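Local structure of Low molecular weight heat shock protein (Xanthomonas axonopodis pv. citri, 3GT6) at residues 4-9 with 24-29; 18-23 with 94-99; 35-40 with 79-84; 40-45 with 73-78. The protein is a small heat shock protein of the Hsp20/alpha-crystallin family and probably acts as an oligomeric molecular chaperone on unfolding proteins under stress. All coordinates share one frame; numbering follows the deposited sequence.

Contact 1 of 4, residues 4-9 with 24-29; sequences AQWVPR and DLPGID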
loop_
_atom_site.group_PDB
_atom_site.type_symbol
_atom_site.label_atom_id
_atom_site.label_comp_id
_atom_site.label_asym_id
_atom_site.label_seq_id
_atom_site.Cartn_x
_atom_site.Cartn_y
_atom_site.Cartn_z
ATOM N N ALA A 4 -7.996 13.884 5.719
ATOM C CA ALA A 4 -8.501 13.154 4.513
ATOM C C ALA A 4 -8.028 13.785 3.197
ATOM O O ALA A 4 -8.819 14.141 2.336
ATOM C CB ALA A 4 -10.064 12.916 4.526
ATOM N N GLN A 5 -6.713 13.910 3.069
ATOM C CA GLN A 5 -6.027 14.272 1.799
ATOM C C GLN A 5 -5.999 13.117 0.755
ATOM O O GLN A 5 -5.743 13.365 -0.452
ATOM C CB GLN A 5 -4.573 14.742 2.081
ATOM C CG GLN A 5 -4.493 15.932 3.032
ATOM C CD GLN A 5 -3.084 16.214 3.505
ATOM O OE1 GLN A 5 -2.603 15.627 4.496
ATOM N NE2 GLN A 5 -2.405 17.151 2.804
ATOM N N TRP A 6 -6.169 11.888 1.256
ATOM C CA TRP A 6 -6.260 10.647 0.479
ATOM C C TRP A 6 -7.121 9.631 1.211
ATOM O O TRP A 6 -7.331 9.729 2.404
ATOM C CB TRP A 6 -4.938 9.996 0.108
ATOM C CG TRP A 6 -4.185 9.256 1.143
ATOM C CD1 TRP A 6 -3.642 9.791 2.265
ATOM C CD2 TRP A 6 -3.716 7.900 1.096
ATOM N NE1 TRP A 6 -2.895 8.848 2.955
ATOM C CE2 TRP A 6 -2.910 7.682 2.256
ATOM C CE3 TRP A 6 -3.875 6.858 0.199
ATOM C CZ2 TRP A 6 -2.304 6.440 2.568
ATOM C CZ3 TRP A 6 -3.300 5.628 0.537
ATOM C CH2 TRP A 6 -2.505 5.439 1.695
ATOM N N VAL A 7 -7.592 8.655 0.435
ATOM C CA VAL A 7 -8.651 7.796 0.882
ATOM C C VAL A 7 -8.112 6.370 0.640
ATOM O O VAL A 7 -8.274 5.813 -0.451
ATOM C CB VAL A 7 -9.999 8.145 0.129
ATOM C CG1 VAL A 7 -11.214 7.310 0.696
ATOM C CG2 VAL A 7 -10.310 9.710 0.228
ATOM N N PRO A 8 -7.406 5.815 1.634
ATOM C CA PRO A 8 -6.865 4.476 1.544
ATOM C C PRO A 8 -8.012 3.498 1.247
ATOM O O PRO A 8 -9.154 3.669 1.754
ATOM C CB PRO A 8 -6.341 4.228 2.963
ATOM C CG PRO A 8 -6.033 5.630 3.508
ATOM C CD PRO A 8 -7.006 6.535 2.850
ATOM N N ARG A 9 -7.726 2.505 0.429
ATOM C CA ARG A 9 -8.664 1.413 0.131
ATOM C C ARG A 9 -8.812 0.464 1.313
ATOM O O ARG A 9 -7.810 -0.029 1.888
ATOM C CB ARG A 9 -8.130 0.561 -1.049
ATOM C CG ARG A 9 -7.751 1.380 -2.254
ATOM C CD ARG A 9 -8.926 1.639 -3.028
ATOM N NE ARG A 9 -8.623 2.161 -4.382
ATOM C CZ ARG A 9 -9.535 2.852 -5.051
ATOM N NH1 ARG A 9 -10.737 3.047 -4.496
ATOM N NH2 ARG A 9 -9.295 3.315 -6.242
ATOM N N ASP A 24 -5.342 -0.791 2.951
ATOM C CA ASP A 24 -4.063 -0.664 2.254
ATOM C C ASP A 24 -3.531 0.664 2.689
ATOM O O ASP A 24 -4.000 1.739 2.238
ATOM C CB ASP A 24 -4.292 -0.613 0.735
ATOM C CG ASP A 24 -4.506 -2.004 0.132
ATOM O OD1 ASP A 24 -4.348 -3.008 0.815
ATOM O OD2 ASP A 24 -4.770 -2.106 -1.048
ATOM N N LEU A 25 -2.512 0.574 3.525
ATOM C CA LEU A 25 -1.892 1.750 4.137
ATOM C C LEU A 25 -0.403 1.584 3.893
ATOM O O LEU A 25 0.375 1.514 4.838
ATOM C CB LEU A 25 -2.211 1.785 5.644
ATOM C CG LEU A 25 -3.705 2.080 5.876
ATOM C CD1 LEU A 25 -4.122 2.016 7.326
ATOM C CD2 LEU A 25 -3.997 3.445 5.326
ATOM N N PRO A 26 0.002 1.539 2.609
ATOM C CA PRO A 26 1.418 1.324 2.401
ATOM C C PRO A 26 2.268 2.509 2.941
ATOM O O PRO A 26 1.852 3.654 2.890
ATOM C CB PRO A 26 1.547 1.274 0.874
ATOM C CG PRO A 26 0.257 1.996 0.320
ATOM C CD PRO A 26 -0.779 1.607 1.344
ATOM N N GLY A 27 3.463 2.219 3.412
ATOM C CA GLY A 27 4.443 3.263 3.746
ATOM C C GLY A 27 4.174 3.948 5.067
ATOM O O GLY A 27 4.583 5.082 5.223
ATOM N N ILE A 28 3.442 3.309 5.992
ATOM C CA ILE A 28 3.211 3.890 7.340
ATOM C C ILE A 28 3.437 2.771 8.286
ATOM O O ILE A 28 2.967 1.659 8.017
ATOM C CB ILE A 28 1.732 4.342 7.594
ATOM C CG1 ILE A 28 1.172 5.056 6.412
ATOM C CG2 ILE A 28 1.629 5.306 8.747
ATOM C CD1 ILE A 28 -0.319 5.027 6.410
ATOM N N ASP A 29 4.129 3.019 9.407
ATOM C CA ASP A 29 4.229 1.972 10.424
ATOM C C ASP A 29 2.844 1.805 10.976
ATOM O O ASP A 29 2.175 2.789 11.184
ATOM C CB ASP A 29 5.104 2.372 11.622
ATOM C CG ASP A 29 6.533 2.508 11.259
ATOM O OD1 ASP A 29 7.026 1.660 10.471
ATOM O OD2 ASP A 29 7.139 3.493 11.763
HETATM O O HOH W 1 -4.834 2.547 -0.219
#
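Pro8 and Leu25 meet at the centre of this contact, the proline ring lying at a slant to the leucine branch that ends in CD2. Pro8 CB stands 3.4 Å from Leu25 CD2, and CG is almost as near, so the two side chains are packed tightly. Pro8 also lies over the indole of Trp6: its CG sits above the centre of one ring face. The indole swings over the proline because chi1 of Trp6 (76°) sets CG between the backbone N and the carbonyl carbon. Its far corner, CH2, then points across to residues 24-29, where Pro26 CD comes up at the ring edge, 4.2 Å from Trp6 CH2. The backbones are tied at one end, where Asp24 N donates to Arg9 O at 2.8 Å with an N-H...O angle of 171°. Next to this bond a water bridges the two segments, accepting from Arg9 N and donating to Asp24 O (2.7 Å from the water), so both backbone groups have a partner in a largely buried place. The charged ends turn to the second subunit: Asp24 pairs with its Arg48 and Arg64, and Arg9 with its Glu63. Within the chain, Pro8 and Leu25 rest on Phe69 of strand 67-74, Leu25 also on Ile44 of strand 41-48, joining the loop before strand 10-14 to the one after strand 18-24.

Contact 2 of 4, residues 18-23 with 94-99; sequences HFVLYA and EIRIPK
Phe19 and Ile97 form one of two hydrogen-bonded pairs that join these antiparallel strands, neighbours in a sheet of the alpha-crystallin sandwich. Phe19 N reaches Ile97 O at 2.6 Å and Ile97 N returns to Phe19 O at 2.8 Å; Leu21 and Ile95 exchange the same two bonds. Between them lie CA-H...O contacts, such as Val20 CA to Ile95 O at 3.2 Å.

Apolar packing fills the face carrying Phe19, Leu21, Ile95 and Ile97. Leu21 CD1 touches both isoleucines, coming within 3.9 Å of Ile97 CD1. At the strand end the Lys99 side chain crosses that of Phe19 at about a right angle, Lys99 CG 3.7 Å from Phe19 CE2, while its NZ pairs with Glu14.

The other face, with His18, Val20, Tyr22, Glu94, Arg96 and Pro98, is mixed. Bent at chi3 (74°), Arg96 turns back along its strand, and NH1 grips Glu94 OE2 in a salt bridge of 2.8 Å. His18 CD2 lies over a face of the guanidinium; Val20 CG1 covers a face of the Tyr22 ring, and Glu94 OE1 meets its edge. The strand pairing thus separates an apolar face from a mixed one that carries the ion pair, where the carboxylate would partly offset the arginine's charge beside the histidine.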
loop_
_atom_site.group_PDB
_atom_site.type_symbol
_atom_site.label_atom_id
_atom_site.label_comp_id
_atom_site.label_asym_id
_atom_site.label_seq_id
_atom_site.Cartn_x
_atom_site.Cartn_y
_atom_site.Cartn_z
ATOM N N HIS A 18 -17.027 -12.240 13.677
ATOM C CA HIS A 18 -16.129 -11.124 13.771
ATOM C C HIS A 18 -16.171 -10.309 12.506
ATOM O O HIS A 18 -16.687 -10.753 11.475
ATOM C CB HIS A 18 -14.689 -11.634 14.099
ATOM C CG HIS A 18 -14.061 -12.402 12.982
ATOM N ND1 HIS A 18 -14.324 -13.734 12.744
ATOM C CD2 HIS A 18 -13.166 -12.022 12.031
ATOM C CE1 HIS A 18 -13.629 -14.144 11.698
ATOM N NE2 HIS A 18 -12.903 -13.128 11.265
ATOM N N PHE A 19 -15.634 -9.104 12.591
ATOM C CA PHE A 19 -15.431 -8.341 11.407
ATOM C C PHE A 19 -13.960 -8.286 11.164
ATOM O O PHE A 19 -13.164 -8.349 12.092
ATOM C CB PHE A 19 -15.941 -6.911 11.574
ATOM C CG PHE A 19 -17.409 -6.817 11.748
ATOM C CD1 PHE A 19 -18.223 -6.499 10.648
ATOM C CD2 PHE A 19 -18.002 -7.045 13.011
ATOM C CE1 PHE A 19 -19.630 -6.378 10.811
ATOM C CE2 PHE A 19 -19.364 -6.937 13.177
ATOM C CZ PHE A 19 -20.210 -6.600 12.064
ATOM N N VAL A 20 -13.598 -8.101 9.903
ATOM C CA VAL A 20 -12.228 -7.798 9.549
ATOM C C VAL A 20 -12.280 -6.652 8.561
ATOM O O VAL A 20 -13.071 -6.693 7.606
ATOM C CB VAL A 20 -11.564 -8.937 8.819
ATOM C CG1 VAL A 20 -10.066 -8.653 8.809
ATOM C CG2 VAL A 20 -11.726 -10.224 9.576
ATOM N N LEU A 21 -11.447 -5.656 8.803
ATOM C CA LEU A 21 -11.191 -4.597 7.832
ATOM C C LEU A 21 -9.777 -4.765 7.423
ATOM O O LEU A 21 -8.895 -5.021 8.223
ATOM C CB LEU A 21 -11.405 -3.179 8.392
ATOM C CG LEU A 21 -12.760 -2.828 8.963
ATOM C CD1 LEU A 21 -12.878 -3.414 10.373
ATOM C CD2 LEU A 21 -12.939 -1.319 9.003
ATOM N N TYR A 22 -9.558 -4.684 6.135
ATOM C CA TYR A 22 -8.193 -4.710 5.603
ATOM C C TYR A 22 -7.970 -3.371 4.926
ATOM O O TYR A 22 -8.726 -3.050 4.012
ATOM C CB TYR A 22 -8.143 -5.747 4.479
ATOM C CG TYR A 22 -8.635 -7.109 4.924
ATOM C CD1 TYR A 22 -7.756 -8.031 5.472
ATOM C CD2 TYR A 22 -9.980 -7.484 4.756
ATOM C CE1 TYR A 22 -8.174 -9.287 5.884
ATOM C CE2 TYR A 22 -10.419 -8.748 5.153
ATOM C CZ TYR A 22 -9.502 -9.633 5.731
ATOM O OH TYR A 22 -9.891 -10.873 6.131
ATOM N N ALA A 23 -6.958 -2.620 5.337
ATOM C CA ALA A 23 -6.764 -1.274 4.853
ATOM C C ALA A 23 -5.399 -1.252 4.192
ATOM O O ALA A 23 -4.388 -1.669 4.794
ATOM C CB ALA A 23 -6.788 -0.311 6.016
ATOM N N GLU A 94 -4.758 -4.959 9.205
ATOM C CA GLU A 94 -5.839 -5.842 9.341
ATOM C C GLU A 94 -6.442 -5.600 10.697
ATOM O O GLU A 94 -5.787 -5.755 11.731
ATOM C CB GLU A 94 -5.332 -7.288 9.249
ATOM C CG GLU A 94 -6.489 -8.183 9.301
ATOM C CD GLU A 94 -6.125 -9.636 9.099
ATOM O OE1 GLU A 94 -5.351 -9.951 8.172
ATOM O OE2 GLU A 94 -6.625 -10.426 9.891
ATOM N N ILE A 95 -7.688 -5.151 10.704
ATOM C CA ILE A 95 -8.337 -4.816 11.934
ATOM C C ILE A 95 -9.422 -5.861 12.163
ATOM O O ILE A 95 -10.272 -6.049 11.322
ATOM C CB ILE A 95 -9.032 -3.486 11.786
ATOM C CG1 ILE A 95 -7.989 -2.439 11.425
ATOM C CG2 ILE A 95 -9.854 -3.187 13.036
ATOM C CD1 ILE A 95 -8.592 -1.133 10.933
ATOM N N ARG A 96 -9.389 -6.514 13.310
ATOM C CA ARG A 96 -10.275 -7.597 13.600
ATOM C C ARG A 96 -11.107 -7.192 14.765
ATOM O O ARG A 96 -10.595 -6.639 15.729
ATOM C CB ARG A 96 -9.444 -8.833 13.911
ATOM C CG ARG A 96 -8.553 -9.265 12.738
ATOM C CD ARG A 96 -7.690 -10.485 13.138
ATOM N NE ARG A 96 -8.538 -11.700 13.186
ATOM C CZ ARG A 96 -8.997 -12.396 12.126
ATOM N NH1 ARG A 96 -8.650 -12.079 10.900
ATOM N NH2 ARG A 96 -9.770 -13.478 12.314
ATOM N N ILE A 97 -12.412 -7.377 14.648
ATOM C CA ILE A 97 -13.325 -6.934 15.675
ATOM C C ILE A 97 -14.319 -8.077 15.892
ATOM O O ILE A 97 -15.092 -8.404 15.020
ATOM C CB ILE A 97 -14.072 -5.754 15.245
ATOM C CG1 ILE A 97 -13.102 -4.739 14.613
ATOM C CG2 ILE A 97 -14.762 -5.226 16.426
ATOM C CD1 ILE A 97 -13.757 -3.461 14.152
ATOM N N PRO A 98 -14.280 -8.714 17.051
ATOM C CA PRO A 98 -15.291 -9.740 17.312
ATOM C C PRO A 98 -16.654 -9.118 17.397
ATOM O O PRO A 98 -16.813 -7.928 17.656
ATOM C CB PRO A 98 -14.938 -10.262 18.684
ATOM C CG PRO A 98 -13.987 -9.308 19.294
ATOM C CD PRO A 98 -13.546 -8.310 18.257
ATOM N N LYS A 99 -17.649 -9.933 17.115
ATOM C CA LYS A 99 -19.019 -9.509 17.393
ATOM C C LYS A 99 -19.379 -9.780 18.837
ATOM O O LYS A 99 -18.917 -10.769 19.425
ATOM C CB LYS A 99 -19.957 -10.259 16.514
ATOM C CG LYS A 99 -19.768 -10.021 15.094
ATOM C CD LYS A 99 -20.848 -10.833 14.392
ATOM C CE LYS A 99 -20.789 -10.536 12.972
ATOM N NZ LYS A 99 -21.863 -11.259 12.340
#

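Contact 3 of 4, residues 35-40 with 79-84; sequences VQMDKG and ADADGI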
loop_
_atom_site.group_PDB
_atom_site.type_symbol
_atom_site.label_atom_id
_atom_site.label_comp_id
_atom_site.label_asym_id
_atom_site.label_seq_id
_atom_site.Cartn_x
_atom_site.Cartn_y
_atom_site.Cartn_z
ATOM N N VAL A 35 -6.625 3.370 15.155
ATOM C CA VAL A 35 -7.813 2.642 14.844
ATOM C C VAL A 35 -8.689 2.684 16.068
ATOM O O VAL A 35 -8.310 2.158 17.121
ATOM C CB VAL A 35 -7.486 1.155 14.550
ATOM C CG1 VAL A 35 -8.763 0.370 14.392
ATOM C CG2 VAL A 35 -6.621 1.047 13.325
ATOM N N GLN A 36 -9.863 3.274 15.948
ATOM C CA GLN A 36 -10.757 3.260 17.094
ATOM C C GLN A 36 -12.154 3.213 16.643
ATOM O O GLN A 36 -12.429 3.415 15.461
ATOM C CB GLN A 36 -10.576 4.451 17.995
ATOM C CG GLN A 36 -10.587 5.733 17.337
ATOM C CD GLN A 36 -10.073 6.771 18.322
ATOM O OE1 GLN A 36 -8.928 6.685 18.808
ATOM N NE2 GLN A 36 -10.937 7.712 18.682
ATOM N N MET A 37 -13.006 2.799 17.558
ATOM C CA MET A 37 -14.438 2.857 17.356
ATOM C C MET A 37 -15.037 3.793 18.355
ATOM O O MET A 37 -14.708 3.771 19.546
ATOM C CB MET A 37 -15.077 1.490 17.577
ATOM C CG MET A 37 -15.322 0.786 16.337
ATOM S SD MET A 37 -16.057 -0.808 16.538
ATOM C CE MET A 37 -17.749 -0.358 16.419
ATOM N N ASP A 38 -15.978 4.580 17.895
ATOM C CA ASP A 38 -16.619 5.498 18.761
ATOM C C ASP A 38 -18.055 5.524 18.286
ATOM O O ASP A 38 -18.332 5.841 17.133
ATOM C CB ASP A 38 -15.957 6.878 18.650
ATOM C CG ASP A 38 -16.598 7.911 19.629
ATOM O OD1 ASP A 38 -16.978 7.527 20.779
ATOM O OD2 ASP A 38 -16.728 9.083 19.226
ATOM N N LYS A 39 -18.958 5.049 19.129
ATOM C CA LYS A 39 -20.396 5.106 18.823
ATOM C C LYS A 39 -20.707 4.421 17.485
ATOM O O LYS A 39 -21.432 4.945 16.637
ATOM C CB LYS A 39 -20.833 6.580 18.783
ATOM C CG LYS A 39 -21.068 7.227 20.202
ATOM C CD LYS A 39 -20.828 8.786 20.088
ATOM C CE LYS A 39 -21.349 9.598 21.335
ATOM N NZ LYS A 39 -21.429 8.728 22.607
ATOM N N GLY A 40 -20.120 3.262 17.303
ATOM C CA GLY A 40 -20.381 2.466 16.158
ATOM C C GLY A 40 -19.477 2.785 15.023
ATOM O O GLY A 40 -19.467 2.046 14.075
ATOM N N ALA A 79 -20.594 -5.194 16.295
ATOM C CA ALA A 79 -19.131 -5.018 16.371
ATOM C C ALA A 79 -18.795 -4.645 17.812
ATOM O O ALA A 79 -19.222 -3.593 18.291
ATOM C CB ALA A 79 -18.655 -3.953 15.438
ATOM N N ASP A 80 -18.033 -5.499 18.485
ATOM C CA ASP A 80 -17.573 -5.215 19.859
ATOM C C ASP A 80 -16.456 -4.216 19.815
ATOM O O ASP A 80 -15.318 -4.586 19.541
ATOM C CB ASP A 80 -17.010 -6.514 20.416
ATOM C CG ASP A 80 -16.766 -6.445 21.871
ATOM O OD1 ASP A 80 -16.774 -5.316 22.412
ATOM O OD2 ASP A 80 -16.557 -7.530 22.449
ATOM N N ALA A 81 -16.763 -2.962 20.032
ATOM C CA ALA A 81 -15.797 -1.877 20.150
ATOM C C ALA A 81 -14.691 -2.159 21.094
ATOM O O ALA A 81 -13.674 -1.524 20.985
ATOM C CB ALA A 81 -16.474 -0.580 20.631
ATOM N N ASP A 82 -14.880 -3.058 22.065
ATOM C CA ASP A 82 -13.804 -3.380 23.012
ATOM C C ASP A 82 -12.896 -4.535 22.588
ATOM O O ASP A 82 -12.028 -4.922 23.340
ATOM C CB ASP A 82 -14.410 -3.670 24.372
ATOM C CG ASP A 82 -15.228 -2.502 24.884
ATOM O OD1 ASP A 82 -14.668 -1.419 25.005
ATOM O OD2 ASP A 82 -16.424 -2.679 25.147
ATOM N N GLY A 83 -13.041 -5.049 21.377
ATOM C CA GLY A 83 -12.330 -6.281 21.012
ATOM C C GLY A 83 -11.429 -6.025 19.873
ATOM O O GLY A 83 -10.887 -6.944 19.280
ATOM N N ILE A 84 -11.257 -4.770 19.528
ATOM C CA ILE A 84 -10.574 -4.497 18.285
ATOM C C ILE A 84 -9.116 -4.905 18.423
ATOM O O ILE A 84 -8.489 -4.572 19.442
ATOM C CB ILE A 84 -10.597 -2.994 17.981
ATOM C CG1 ILE A 84 -12.042 -2.474 17.885
ATOM C CG2 ILE A 84 -9.793 -2.708 16.714
ATOM C CD1 ILE A 84 -12.142 -0.987 17.828
#
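Met37 reaches across to Ala79, Ala81 and Ile84, joining strand 34-38, outermost in its sheet of the alpha-crystallin sandwich within this chain, to the loop that leads into strand 85-89 of the other sheet. No hydrogen bond crosses here; the contact is made by apolar side chains. Its tight part is gathered around the methionine. The root of the side chain is held from two directions, with Met37 CB 3.8 Å from Ile84 CD1 and 3.9 Å from Ala81 CB. Further out, SD passes the Ala81 backbone at 3.8 Å from CA. The chain then bends at chi3 (92°), which carries the terminal methyl on to Ala79, where Met37 CE lies 3.8 Å from Ala79 CB. Ile84 works with two branches: its CD1 reaches the methionine, while its CG2 meets Val35 CG1 at 4.0 Å. Val35 and Ile84 cross at a slant, and both also pack on Ile95 of strand 92-98, so this part continues into the interior.

The other side is looser and faces solvent. Gln36 and Asp38 alternate with Val35 and Met37 along the strand and direct their CB atoms away from the loop; the CB atoms of Asp80 and Asp82 in 79-84 also point away, though the end of Asp82 comes nearer. Here the loop is shaped by its own bonds. A type I turn from Asp80 to Gly83 is closed by Gly83 N donating to Asp80 O at 3.0 Å, and an Asx turn overlaps it: Asp82 N donates to Asp80 OD1, also at 3.0 Å, approaching from above the carboxylate plane.

Contact 4 of 4, residues 40-45 with 73-78; sequences GILSIR and FALPDS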
loop_
_atom_site.group_PDB
_atom_site.type_symbol
_atom_site.label_atom_id
_atom_site.label_comp_id
_atom_site.label_asym_id
_atom_site.label_seq_id
_atom_site.Cartn_x
_atom_site.Cartn_y
_atom_site.Cartn_z
ATOM N N GLY A 40 -20.120 3.262 17.303
ATOM C CA GLY A 40 -20.381 2.466 16.158
ATOM C C GLY A 40 -19.477 2.785 15.023
ATOM O O GLY A 40 -19.467 2.046 14.075
ATOM N N ILE A 41 -18.730 3.893 15.043
ATOM C CA ILE A 41 -18.022 4.281 13.869
ATOM C C ILE A 41 -16.606 3.800 14.009
ATOM O O ILE A 41 -15.867 4.212 14.919
ATOM C CB ILE A 41 -17.965 5.761 13.669
ATOM C CG1 ILE A 41 -19.353 6.339 13.506
ATOM C CG2 ILE A 41 -17.166 6.131 12.419
ATOM C CD1 ILE A 41 -20.129 5.820 12.296
ATOM N N LEU A 42 -16.183 2.959 13.075
ATOM C CA LEU A 42 -14.784 2.528 13.088
ATOM C C LEU A 42 -13.972 3.573 12.349
ATOM O O LEU A 42 -14.266 3.861 11.173
ATOM C CB LEU A 42 -14.691 1.175 12.373
ATOM C CG LEU A 42 -13.387 0.366 12.457
ATOM C CD1 LEU A 42 -12.329 0.957 11.584
ATOM C CD2 LEU A 42 -12.885 0.280 13.879
ATOM N N SER A 43 -12.963 4.153 12.971
ATOM C CA SER A 43 -12.100 5.020 12.203
ATOM C C SER A 43 -10.715 4.477 12.101
ATOM O O SER A 43 -10.163 3.791 13.012
ATOM C CB SER A 43 -11.959 6.457 12.813
ATOM O OG SER A 43 -13.224 6.902 13.150
ATOM N N ILE A 44 -10.104 4.845 11.005
ATOM C CA ILE A 44 -8.733 4.451 10.766
ATOM C C ILE A 44 -8.055 5.730 10.335
ATOM O O ILE A 44 -8.425 6.334 9.341
ATOM C CB ILE A 44 -8.598 3.514 9.589
ATOM C CG1 ILE A 44 -9.593 2.368 9.727
ATOM C CG2 ILE A 44 -7.056 3.123 9.393
ATOM C CD1 ILE A 44 -9.550 1.310 8.521
ATOM N N ARG A 45 -7.138 6.218 11.132
ATOM C CA ARG A 45 -6.604 7.507 10.714
ATOM C C ARG A 45 -5.151 7.576 10.991
ATOM O O ARG A 45 -4.615 6.814 11.830
ATOM C CB ARG A 45 -7.358 8.683 11.356
ATOM C CG ARG A 45 -7.307 8.717 12.793
ATOM C CD ARG A 45 -8.341 9.787 13.402
ATOM N NE ARG A 45 -8.099 11.116 12.825
ATOM C CZ ARG A 45 -8.636 12.257 13.292
ATOM N NH1 ARG A 45 -9.439 12.241 14.360
ATOM N NH2 ARG A 45 -8.367 13.417 12.702
ATOM N N PHE A 73 -16.152 3.910 8.997
ATOM C CA PHE A 73 -17.149 2.992 8.525
ATOM C C PHE A 73 -18.140 2.853 9.667
ATOM O O PHE A 73 -17.732 2.823 10.817
ATOM C CB PHE A 73 -16.469 1.680 8.219
ATOM C CG PHE A 73 -15.381 1.838 7.203
ATOM C CD1 PHE A 73 -15.698 2.068 5.873
ATOM C CD2 PHE A 73 -14.045 1.891 7.593
ATOM C CE1 PHE A 73 -14.702 2.294 4.908
ATOM C CE2 PHE A 73 -13.055 2.139 6.635
ATOM C CZ PHE A 73 -13.411 2.314 5.280
ATOM N N ALA A 74 -19.429 2.791 9.333
ATOM C CA ALA A 74 -20.433 2.760 10.331
ATOM C C ALA A 74 -20.688 1.274 10.462
ATOM O O ALA A 74 -21.451 0.681 9.696
ATOM C CB ALA A 74 -21.675 3.531 9.822
ATOM N N LEU A 75 -20.000 0.631 11.389
ATOM C CA LEU A 75 -20.093 -0.791 11.491
ATOM C C LEU A 75 -21.406 -1.153 12.227
ATOM O O LEU A 75 -21.944 -0.337 12.960
ATOM C CB LEU A 75 -18.929 -1.357 12.280
ATOM C CG LEU A 75 -17.593 -1.274 11.510
ATOM C CD1 LEU A 75 -16.599 -2.084 12.298
ATOM C CD2 LEU A 75 -17.855 -1.904 10.187
ATOM N N PRO A 76 -21.906 -2.365 12.033
ATOM C CA PRO A 76 -23.148 -2.752 12.765
ATOM C C PRO A 76 -22.915 -2.772 14.271
ATOM O O PRO A 76 -21.750 -2.867 14.714
ATOM C CB PRO A 76 -23.438 -4.186 12.264
ATOM C CG PRO A 76 -22.703 -4.268 10.918
ATOM C CD PRO A 76 -21.411 -3.433 11.150
ATOM N N ASP A 77 -24.011 -2.697 15.039
ATOM C CA ASP A 77 -24.005 -2.691 16.499
ATOM C C ASP A 77 -23.346 -3.952 17.065
ATOM O O ASP A 77 -22.959 -3.937 18.206
ATOM C CB ASP A 77 -25.434 -2.765 17.046
ATOM C CG ASP A 77 -26.239 -1.574 16.709
ATOM O OD1 ASP A 77 -25.657 -0.562 16.219
ATOM O OD2 ASP A 77 -27.477 -1.677 16.900
ATOM N N SER A 78 -23.334 -5.051 16.295
ATOM C CA SER A 78 -22.743 -6.281 16.760
ATOM C C SER A 78 -21.238 -6.212 16.912
ATOM O O SER A 78 -20.665 -7.116 17.566
ATOM C CB SER A 78 -23.060 -7.426 15.815
ATOM O OG SER A 78 -22.465 -7.194 14.530
#
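With CG anti to the backbone N (chi1 -169°), Leu42 lies side by side with Leu75, just past the end of strand 67-74, where that strand pairs antiparallel with 41-48 in the three-stranded sheet of the alpha-crystallin sandwich. The two leucines point the same way, and Leu75 CD1 packs 3.8 Å from Leu42 CB. Ile41 bends at its second torsion (chi2 -62°), which folds CD1 over the neighbouring strand to within 3.7 Å of Ala74 CB, on the sheet's other face.

The backbones are held by three hydrogen bonds. Leu42 and Phe73 make a hydrogen-bonded pair, Leu42 N to Phe73 O at 2.7 Å and Phe73 N to Leu42 O at 2.9 Å. Beyond the end of strand 67-74, Leu75 N still donates to Gly40 O at 3.1 Å, a more bent bond (140° at the hydrogen) that extends the backbone bonding one step past the strand. Gly40 has a positive phi, a backbone shape that favours glycine.

Leu42 and Leu75 also rest on Ile97, and Leu42 and Phe73 on Leu21, so this face closes on the opposite sheet. The Phe73 ring is met at its edge by the tip of Ile44, with CD1 4.1 Å from CE2.

Contacts 2 and 4 each lie within one sheet of the sandwich; contacts 1 and 3 involve the loops around them. The centres of contacts 2 and 4 are about 10 Å apart, and Leu21 CD2 meets Leu42 CD1 at 3.5 Å between the layers. Contact 3, with its centre about 7 Å from that of contact 4, shares Gly40 with it and adds strand 34-38, Gln36 O lying 2.7 Å from Ser43 N in a probable hydrogen bond. Another probable bond, Asp80 N to Pro98 O at 2.8 Å, ties contacts 2 and 3. Contact 1 stands farther off, about 17 Å between centres from contacts 2 and 4, yet Leu25 CD1 packs 3.8 Å from Ile44 CG2; its charged residues face the second subunit.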